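Local structure of phosphoacetylglucosamine mutase (Aspergillus lentulus, 5O9X) at residues 290-295 and 433-438; 11-16 and 42-47; 400-403 and 407-410. The protein probably interconverts the 6- and 1-phosphates of N-acetylglucosamine, as phosphoacetylglucosamine mutases do, and here holds glucose 1,6-bisphosphate in its pocket. The protein carries 1 engineered substitution. All blocks are in the same frame, centred on the assembly; numbering follows the deposited sequence.

Contact 1: 290-295 and 433-438. Unlike the reference sequence in segment 290-295: L291 (reference Val).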
loop_
_atom_site.group_PDB
_atom_site.type_symbol
_atom_site.label_atom_id
_atom_site.label_comp_id
_atom_site.label_asym_id
_atom_site.label_seq_id
_atom_site.Cartn_x
_atom_site.Cartn_y
_atom_site.Cartn_z
ATOM N N ILE A 290 -6.500 3.596 -2.157
ATOM C CA ILE A 290 -7.785 4.136 -2.635
ATOM C C ILE A 290 -8.543 4.746 -1.441
ATOM O O ILE A 290 -8.567 4.149 -0.372
ATOM C CB ILE A 290 -8.630 3.085 -3.317
ATOM C CG1 ILE A 290 -9.943 3.717 -3.878
ATOM C CG2 ILE A 290 -8.799 1.833 -2.459
ATOM C CD1 ILE A 290 -10.617 2.832 -4.873
ATOM N N LEU A 291 -9.108 5.929 -1.620
ATOM C CA LEU A 291 -10.311 6.275 -0.836
ATOM C C LEU A 291 -11.469 6.767 -1.522
ATOM O O LEU A 291 -11.379 7.114 -2.660
ATOM C CB LEU A 291 -10.103 7.217 0.246
ATOM C CG LEU A 291 -9.254 8.323 0.416
ATOM C CD1 LEU A 291 -8.278 7.296 1.027
ATOM C CD2 LEU A 291 -9.107 8.986 -0.938
ATOM N N TYR A 292 -12.572 6.776 -0.800
ATOM C CA TYR A 292 -13.857 7.133 -1.380
ATOM C C TYR A 292 -14.306 8.420 -0.752
ATOM O O TYR A 292 -13.865 8.747 0.359
ATOM C CB TYR A 292 -14.899 5.999 -0.960
ATOM C CG TYR A 292 -15.087 4.944 -2.080
ATOM C CD1 TYR A 292 -14.097 3.925 -2.275
ATOM C CD2 TYR A 292 -16.207 5.004 -2.930
ATOM C CE1 TYR A 292 -14.229 2.957 -3.301
ATOM C CE2 TYR A 292 -16.409 4.011 -3.947
ATOM C CZ TYR A 292 -15.397 3.009 -4.131
ATOM O OH TYR A 292 -15.558 1.993 -5.066
ATOM N N TYR A 293 -15.258 9.121 -1.397
ATOM C CA TYR A 293 -15.776 10.364 -0.856
ATOM C C TYR A 293 -16.945 10.774 -1.736
ATOM O O TYR A 293 -17.157 10.226 -2.832
ATOM C CB TYR A 293 -14.712 11.511 -0.841
ATOM C CG TYR A 293 -13.976 11.663 -2.159
ATOM C CD1 TYR A 293 -14.398 12.641 -3.167
ATOM C CD2 TYR A 293 -12.844 10.855 -2.414
ATOM C CE1 TYR A 293 -13.675 12.757 -4.365
ATOM C CE2 TYR A 293 -12.119 10.990 -3.597
ATOM C CZ TYR A 293 -12.558 11.923 -4.582
ATOM O OH TYR A 293 -11.793 12.035 -5.739
ATOM N N PHE A 294 -17.774 11.666 -1.201
ATOM C CA PHE A 294 -18.889 12.214 -1.967
ATOM C C PHE A 294 -19.289 13.530 -1.378
ATOM O O PHE A 294 -18.930 13.820 -0.207
ATOM C CB PHE A 294 -20.121 11.224 -1.941
ATOM C CG PHE A 294 -20.779 11.059 -0.609
ATOM C CD1 PHE A 294 -22.135 11.462 -0.410
ATOM C CD2 PHE A 294 -20.116 10.410 0.460
ATOM C CE1 PHE A 294 -22.754 11.227 0.810
ATOM C CE2 PHE A 294 -20.740 10.212 1.670
ATOM C CZ PHE A 294 -22.055 10.620 1.879
ATOM N N LEU A 295 -20.081 14.285 -2.158
ATOM C CA LEU A 295 -20.746 15.493 -1.643
ATOM C C LEU A 295 -22.142 15.072 -1.173
ATOM O O LEU A 295 -22.878 14.466 -1.960
ATOM C CB LEU A 295 -20.878 16.509 -2.740
ATOM C CG LEU A 295 -19.520 17.042 -3.190
ATOM C CD1 LEU A 295 -19.632 17.716 -4.563
ATOM C CD2 LEU A 295 -18.860 17.967 -2.164
ATOM N N LEU A 433 -13.119 -2.653 -6.597
ATOM C CA LEU A 433 -14.202 -3.568 -7.027
ATOM C C LEU A 433 -14.859 -4.222 -5.777
ATOM O O LEU A 433 -16.061 -4.513 -5.752
ATOM C CB LEU A 433 -13.609 -4.699 -7.932
ATOM C CG LEU A 433 -13.044 -4.195 -9.306
ATOM C CD1 LEU A 433 -12.329 -5.356 -10.035
ATOM C CD2 LEU A 433 -14.168 -3.586 -10.177
ATOM N N LEU A 434 -14.034 -4.548 -4.777
ATOM C CA LEU A 434 -14.562 -5.054 -3.505
ATOM C C LEU A 434 -15.615 -4.130 -2.891
ATOM O O LEU A 434 -16.750 -4.575 -2.580
ATOM C CB LEU A 434 -13.434 -5.279 -2.512
ATOM C CG LEU A 434 -13.796 -5.648 -1.041
ATOM C CD1 LEU A 434 -14.429 -7.006 -0.971
ATOM C CD2 LEU A 434 -12.586 -5.561 -0.136
ATOM N N VAL A 435 -15.282 -2.872 -2.765
ATOM C CA VAL A 435 -16.230 -1.887 -2.211
ATOM C C VAL A 435 -17.512 -1.795 -3.069
ATOM O O VAL A 435 -18.655 -1.851 -2.546
ATOM C CB VAL A 435 -15.590 -0.495 -2.136
ATOM C CG1 VAL A 435 -16.641 0.557 -1.839
ATOM C CG2 VAL A 435 -14.510 -0.484 -1.026
ATOM N N GLU A 436 -17.312 -1.757 -4.368
ATOM C CA GLU A 436 -18.482 -1.746 -5.284
ATOM C C GLU A 436 -19.415 -2.966 -5.087
ATOM O O GLU A 436 -20.657 -2.792 -5.049
ATOM C CB GLU A 436 -18.045 -1.624 -6.760
ATOM C CG GLU A 436 -17.451 -0.189 -7.098
ATOM C CD GLU A 436 -18.428 0.952 -6.766
ATOM O OE1 GLU A 436 -19.630 0.875 -7.162
ATOM O OE2 GLU A 436 -18.026 1.924 -6.077
ATOM N N ALA A 437 -18.805 -4.170 -5.002
ATOM C CA ALA A 437 -19.538 -5.389 -4.770
ATOM C C ALA A 437 -20.242 -5.334 -3.416
ATOM O O ALA A 437 -21.425 -5.719 -3.309
ATOM C CB ALA A 437 -18.584 -6.608 -4.816
ATOM N N ILE A 438 -19.544 -4.862 -2.372
ATOM C CA ILE A 438 -20.176 -4.805 -1.073
ATOM C C ILE A 438 -21.387 -3.908 -1.030
ATOM O O ILE A 438 -22.461 -4.286 -0.474
ATOM C CB ILE A 438 -19.187 -4.449 0.073
ATOM C CG1 ILE A 438 -18.111 -5.543 0.197
ATOM C CG2 ILE A 438 -20.013 -4.367 1.415
ATOM C CD1 ILE A 438 -16.922 -5.070 1.087
#

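Contact 2: 11-16 and 42-47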
loop_
_atom_site.group_PDB
_atom_site.type_symbol
_atom_site.label_atom_id
_atom_site.label_comp_id
_atom_site.label_asym_id
_atom_site.label_seq_id
_atom_site.Cartn_x
_atom_site.Cartn_y
_atom_site.Cartn_z
ATOM N N SER A 11 32.249 -3.875 -10.723
ATOM C CA SER A 11 33.019 -2.650 -10.542
ATOM C C SER A 11 33.090 -1.828 -11.826
ATOM O O SER A 11 33.052 -0.591 -11.794
ATOM C CB SER A 11 34.422 -2.982 -10.010
ATOM O OG SER A 11 35.041 -3.919 -10.879
ATOM N N ASP A 12 33.187 -2.515 -12.961
ATOM C CA ASP A 12 33.126 -1.863 -14.258
ATOM C C ASP A 12 31.810 -1.065 -14.496
ATOM O O ASP A 12 31.839 0.072 -14.955
ATOM C CB ASP A 12 33.304 -2.913 -15.349
ATOM C CG ASP A 12 34.785 -3.206 -15.662
ATOM O OD1 ASP A 12 35.630 -3.300 -14.726
ATOM O OD2 ASP A 12 35.071 -3.350 -16.865
ATOM N N ALA A 13 30.670 -1.677 -14.168
ATOM C CA ALA A 13 29.368 -1.052 -14.407
ATOM C C ALA A 13 29.151 0.117 -13.421
ATOM O O ALA A 13 28.718 1.194 -13.832
ATOM C CB ALA A 13 28.252 -2.104 -14.331
ATOM N N ALA A 14 29.503 -0.081 -12.149
ATOM C CA ALA A 14 29.467 0.990 -11.136
ATOM C C ALA A 14 30.288 2.253 -11.454
ATOM O O ALA A 14 29.960 3.333 -10.935
ATOM C CB ALA A 14 29.864 0.447 -9.781
ATOM N N LEU A 15 31.329 2.113 -12.293
ATOM C CA LEU A 15 32.176 3.222 -12.789
ATOM C C LEU A 15 31.372 4.290 -13.489
ATOM O O LEU A 15 31.801 5.437 -13.551
ATOM C CB LEU A 15 33.294 2.715 -13.759
ATOM C CG LEU A 15 34.807 2.840 -13.420
ATOM C CD1 LEU A 15 35.695 1.892 -14.231
ATOM C CD2 LEU A 15 35.332 4.280 -13.548
ATOM N N GLN A 16 30.205 3.917 -14.017
ATOM C CA GLN A 16 29.368 4.846 -14.774
ATOM C C GLN A 16 28.651 5.868 -13.896
ATOM O O GLN A 16 28.085 6.855 -14.396
ATOM C CB GLN A 16 28.346 4.067 -15.576
ATOM C CG GLN A 16 28.945 3.207 -16.669
ATOM C CD GLN A 16 28.241 3.479 -17.982
ATOM O OE1 GLN A 16 28.583 4.425 -18.701
ATOM N NE2 GLN A 16 27.229 2.666 -18.291
ATOM N N VAL A 42 21.934 3.991 -5.769
ATOM C CA VAL A 42 20.965 3.280 -4.942
ATOM C C VAL A 42 20.317 2.139 -5.735
ATOM O O VAL A 42 20.265 0.995 -5.281
ATOM C CB VAL A 42 19.855 4.232 -4.393
ATOM C CG1 VAL A 42 18.832 3.449 -3.606
ATOM C CG2 VAL A 42 20.444 5.221 -3.417
ATOM N N VAL A 43 19.785 2.482 -6.895
ATOM C CA VAL A 43 19.124 1.539 -7.762
ATOM C C VAL A 43 20.134 0.443 -8.195
ATOM O O VAL A 43 19.779 -0.753 -8.311
ATOM C CB VAL A 43 18.482 2.313 -8.970
ATOM C CG1 VAL A 43 17.961 1.354 -10.026
ATOM C CG2 VAL A 43 17.340 3.241 -8.435
ATOM N N TYR A 44 21.352 0.886 -8.508
ATOM C CA TYR A 44 22.410 -0.073 -8.889
ATOM C C TYR A 44 22.602 -1.064 -7.734
ATOM O O TYR A 44 22.619 -2.257 -7.960
ATOM C CB TYR A 44 23.724 0.681 -9.174
ATOM C CG TYR A 44 24.772 -0.216 -9.742
ATOM C CD1 TYR A 44 24.712 -0.611 -11.073
ATOM C CD2 TYR A 44 25.749 -0.768 -8.908
ATOM C CE1 TYR A 44 25.651 -1.496 -11.597
ATOM C CE2 TYR A 44 26.713 -1.648 -9.427
ATOM C CZ TYR A 44 26.662 -1.987 -10.760
ATOM O OH TYR A 44 27.592 -2.880 -11.266
ATOM N N ALA A 45 22.702 -0.565 -6.506
ATOM C CA ALA A 45 22.800 -1.408 -5.299
ATOM C C ALA A 45 21.625 -2.388 -5.157
ATOM O O ALA A 45 21.780 -3.610 -4.836
ATOM C CB ALA A 45 22.869 -0.524 -4.060
ATOM N N VAL A 46 20.427 -1.854 -5.402
ATOM C CA VAL A 46 19.237 -2.709 -5.364
ATOM C C VAL A 46 19.270 -3.867 -6.401
ATOM O O VAL A 46 18.779 -4.965 -6.106
ATOM C CB VAL A 46 17.930 -1.855 -5.473
ATOM C CG1 VAL A 46 16.717 -2.763 -5.606
ATOM C CG2 VAL A 46 17.759 -1.004 -4.205
ATOM N N GLY A 47 19.850 -3.611 -7.586
ATOM C CA GLY A 47 19.973 -4.677 -8.611
ATOM C C GLY A 47 20.877 -5.807 -8.040
ATOM O O GLY A 47 20.586 -6.990 -8.150
#

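Contact 3: 400-403 and 407-410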
loop_
_atom_site.group_PDB
_atom_site.type_symbol
_atom_site.label_atom_id
_atom_site.label_comp_id
_atom_site.label_asym_id
_atom_site.label_seq_id
_atom_site.Cartn_x
_atom_site.Cartn_y
_atom_site.Cartn_z
ATOM N N THR A 400 -16.575 -26.410 2.920
ATOM C CA THR A 400 -17.807 -26.484 3.704
ATOM C C THR A 400 -18.944 -26.904 2.757
ATOM O O THR A 400 -18.995 -26.436 1.625
ATOM C CB THR A 400 -18.135 -25.104 4.309
ATOM O OG1 THR A 400 -17.227 -24.879 5.398
ATOM C CG2 THR A 400 -19.549 -25.067 4.882
ATOM N N GLU A 401 -19.839 -27.789 3.193
ATOM C CA GLU A 401 -21.023 -28.105 2.350
ATOM C C GLU A 401 -22.276 -27.652 3.090
ATOM O O GLU A 401 -22.675 -28.255 4.057
ATOM C CB GLU A 401 -21.086 -29.602 2.064
ATOM C CG GLU A 401 -20.012 -30.148 1.131
ATOM C CD GLU A 401 -19.858 -31.658 1.353
ATOM O OE1 GLU A 401 -20.900 -32.376 1.357
ATOM O OE2 GLU A 401 -18.716 -32.127 1.590
ATOM N N PRO A 402 -22.902 -26.545 2.681
ATOM C CA PRO A 402 -23.885 -26.039 3.673
ATOM C C PRO A 402 -25.290 -26.685 3.447
ATOM O O PRO A 402 -25.494 -27.231 2.402
ATOM C CB PRO A 402 -23.870 -24.509 3.419
ATOM C CG PRO A 402 -22.833 -24.273 2.349
ATOM C CD PRO A 402 -22.718 -25.587 1.590
ATOM N N GLN A 403 -26.137 -26.671 4.460
ATOM C CA GLN A 403 -27.430 -27.347 4.488
ATOM C C GLN A 403 -28.333 -26.761 3.389
ATOM O O GLN A 403 -29.014 -27.512 2.781
ATOM C CB GLN A 403 -28.162 -27.243 5.879
ATOM C CG GLN A 403 -29.597 -27.910 5.953
ATOM C CD GLN A 403 -30.665 -27.180 6.841
ATOM O OE1 GLN A 403 -31.025 -27.671 7.916
ATOM N NE2 GLN A 403 -31.191 -26.022 6.363
ATOM N N GLN A 407 -27.413 -20.615 2.230
ATOM C CA GLN A 407 -26.065 -20.757 2.797
ATOM C C GLN A 407 -25.044 -20.992 1.725
ATOM O O GLN A 407 -23.906 -20.440 1.755
ATOM C CB GLN A 407 -26.026 -21.838 3.917
ATOM C CG GLN A 407 -27.034 -21.574 5.045
ATOM C CD GLN A 407 -27.139 -22.757 6.021
ATOM O OE1 GLN A 407 -27.599 -23.823 5.646
ATOM N NE2 GLN A 407 -26.773 -22.539 7.281
ATOM N N GLN A 408 -25.424 -21.794 0.728
ATOM C CA GLN A 408 -24.552 -22.002 -0.424
ATOM C C GLN A 408 -24.268 -20.673 -1.171
ATOM O O GLN A 408 -23.155 -20.469 -1.685
ATOM C CB GLN A 408 -25.240 -22.990 -1.403
ATOM C CG GLN A 408 -24.400 -23.422 -2.620
ATOM C CD GLN A 408 -23.101 -24.160 -2.198
ATOM O OE1 GLN A 408 -23.071 -24.939 -1.184
ATOM N NE2 GLN A 408 -22.003 -23.884 -2.938
ATOM N N ARG A 409 -25.285 -19.832 -1.354
ATOM C CA ARG A 409 -25.053 -18.554 -2.083
ATOM C C ARG A 409 -24.002 -17.687 -1.326
ATOM O O ARG A 409 -23.090 -17.104 -1.940
ATOM C CB ARG A 409 -26.384 -17.757 -2.246
ATOM C CG ARG A 409 -27.293 -18.371 -3.332
ATOM C CD ARG A 409 -28.514 -17.494 -3.676
ATOM N NE ARG A 409 -29.468 -17.378 -2.539
ATOM C CZ ARG A 409 -30.478 -18.216 -2.302
ATOM N NH1 ARG A 409 -30.669 -19.252 -3.093
ATOM N NH2 ARG A 409 -31.277 -18.022 -1.295
ATOM N N SER A 410 -24.151 -17.595 0.002
ATOM C CA SER A 410 -23.192 -16.849 0.807
ATOM C C SER A 410 -21.821 -17.478 0.772
ATOM O O SER A 410 -20.788 -16.753 0.679
ATOM C CB SER A 410 -23.721 -16.744 2.221
ATOM O OG SER A 410 -24.765 -15.747 2.225
#

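Contact 1: 290-295 and 433-438
Y292 reaches out from strand 290-295 to meet V435 and E436, neighbours on helix 428-442, so that one tyrosine ties a strand of the mixed domain II sheet to a helix lying in the sequence range of domain III. This is strand-to-helix packing within the α/β/α architecture of the phosphohexomutases. CG1 of V435 rests over one face of the Y292 ring, displaced toward the rim, at 3.9 Å from the ring centroid and 25° off its normal: a CH-π contact. Its nearest ring atom is CZ of Y292, 3.6 Å from V435 CG1. E436 comes to the ring at its edge instead. The phenol OH of Y292 donates to OE2 of E436 over 2.7 Å, using the anti lone pair of that oxygen, and the carboxylate lies nearly coplanar with the ring, 19° between the planes. The first bond of the E436 side chain points neither at the strand nor away from it, and the bend at chi2 (-56°) brings the carboxylate round to the hydroxyl. All three residues are buried.

Further out, W449 packs edge-to-face with Y292, and M432, one turn back on the helix, touches the same tyrosine. R279, on the adjoining strand 279-283, also touches Y292 and forms a salt bridge with E436, and its positive charge would be expected to favour the ionised carboxylate. OE2 of E436 accepts the hydrogen bond from Y292 OH, while OE1 of E436 pairs with NH2 of R279.

Contact 2: 11-16 and 42-47
The hydroxyl of Y44, at the end of a side chain sent from helix 40-56 toward helix 4-14, lies against A13 and A14 and is held by a hydrogen bond to the backbone carbonyl oxygen of I10, about one turn earlier in helix 4-14. Between segments 11-16 and 42-47 themselves no hydrogen bond forms, and the contact is otherwise one of close packing. Y44 OH approaches CB of A13 to 3.2 Å and the backbone N of A14 to 3.5 Å, so the oxygen is pressed right against the helix surface.

The two consecutive alanines meet the ring from the same side, A13 near CE1 of Y44 and A14 near CE2. CB of A13 meets CE1 of Y44 at 3.8 Å, coming in obliquely, whereas CB of A14 meets CE2 of Y44, on the other ortho position to the hydroxyl, also at 3.8 Å. CA of A14 stands over one face of the ring, 4.1 Å above its plane and shifted toward the rim. Small methyl groups at both positions let the phenol end come up to the backbone of the first helix, and the closest pair of CA atoms, those of A14 and Y44, is 7.5 Å apart. With its CG opposite the backbone N (chi1 -172°), the tyrosine spans this gap.

Around this pair, A14 also touches L104, and Y44 is flanked by V144 and A148 of helix 138-151. On the same helix as the tyrosine, V43 and V46 pack on V78 of strand 75-81, and V42 and V46 on F32 of strand 32-35. Helix 40-56 covers the sheet as in the α/β/α domain I of phosphohexomutases, with the N-terminal helix packed on its outer side.

Contact 3: 400-403 and 407-410
Van der Waals packing of P402 on the first turn of helix 405-420 is central to this surface contact. CB of P402 lies 3.5 Å from CB of Q407, and the proline ring also leans on the helix backbone, its CG coming to 3.9 Å from N of Q408. The side chain of Q408 passes the proline at about a right angle, though the position of its amide oxygen is doubtful.

The two segments belong to a helix-loop-helix connection: T400 is the first residue to leave helical geometry after helix 391-399, and P402 lies in the short link before the next helix, where it also touches L411.

Polar groups lie beside the proline. Q407 extends beyond CG toward the linker, and its OE1 is 3.4 Å from the backbone N of Q403 and 3.5 Å from CB of Q403. The stronger partner of Q407 OE1 is the hydroxyl of S404, hydrogen-bonded to it just ahead of the helix. The amide nitrogen NE2 of Q408 is hydrogen-bonded to OE2 of E412, one turn further along the same helix.

Contact 3 is nested in the chain loop that contact 1 closes, and their helices, 405-420 and 428-442, are consecutive; even so, the centres are 28 Å apart and the nearest atoms about 12 Å. Contact 2 precedes both in the sequence and lies on the opposite side of the chain's centre, 42 Å from contact 1 and 56 Å from contact 3, centre to centre. Contact 1 is nearest the middle, 16 Å from the chain's centre, against 28 Å for contact 2 and 33 Å for contact 3. The glucose 1,6-bisphosphate pocket draws on residues spread between 29 and 514, consistent with the multidomain active-site cleft of this family.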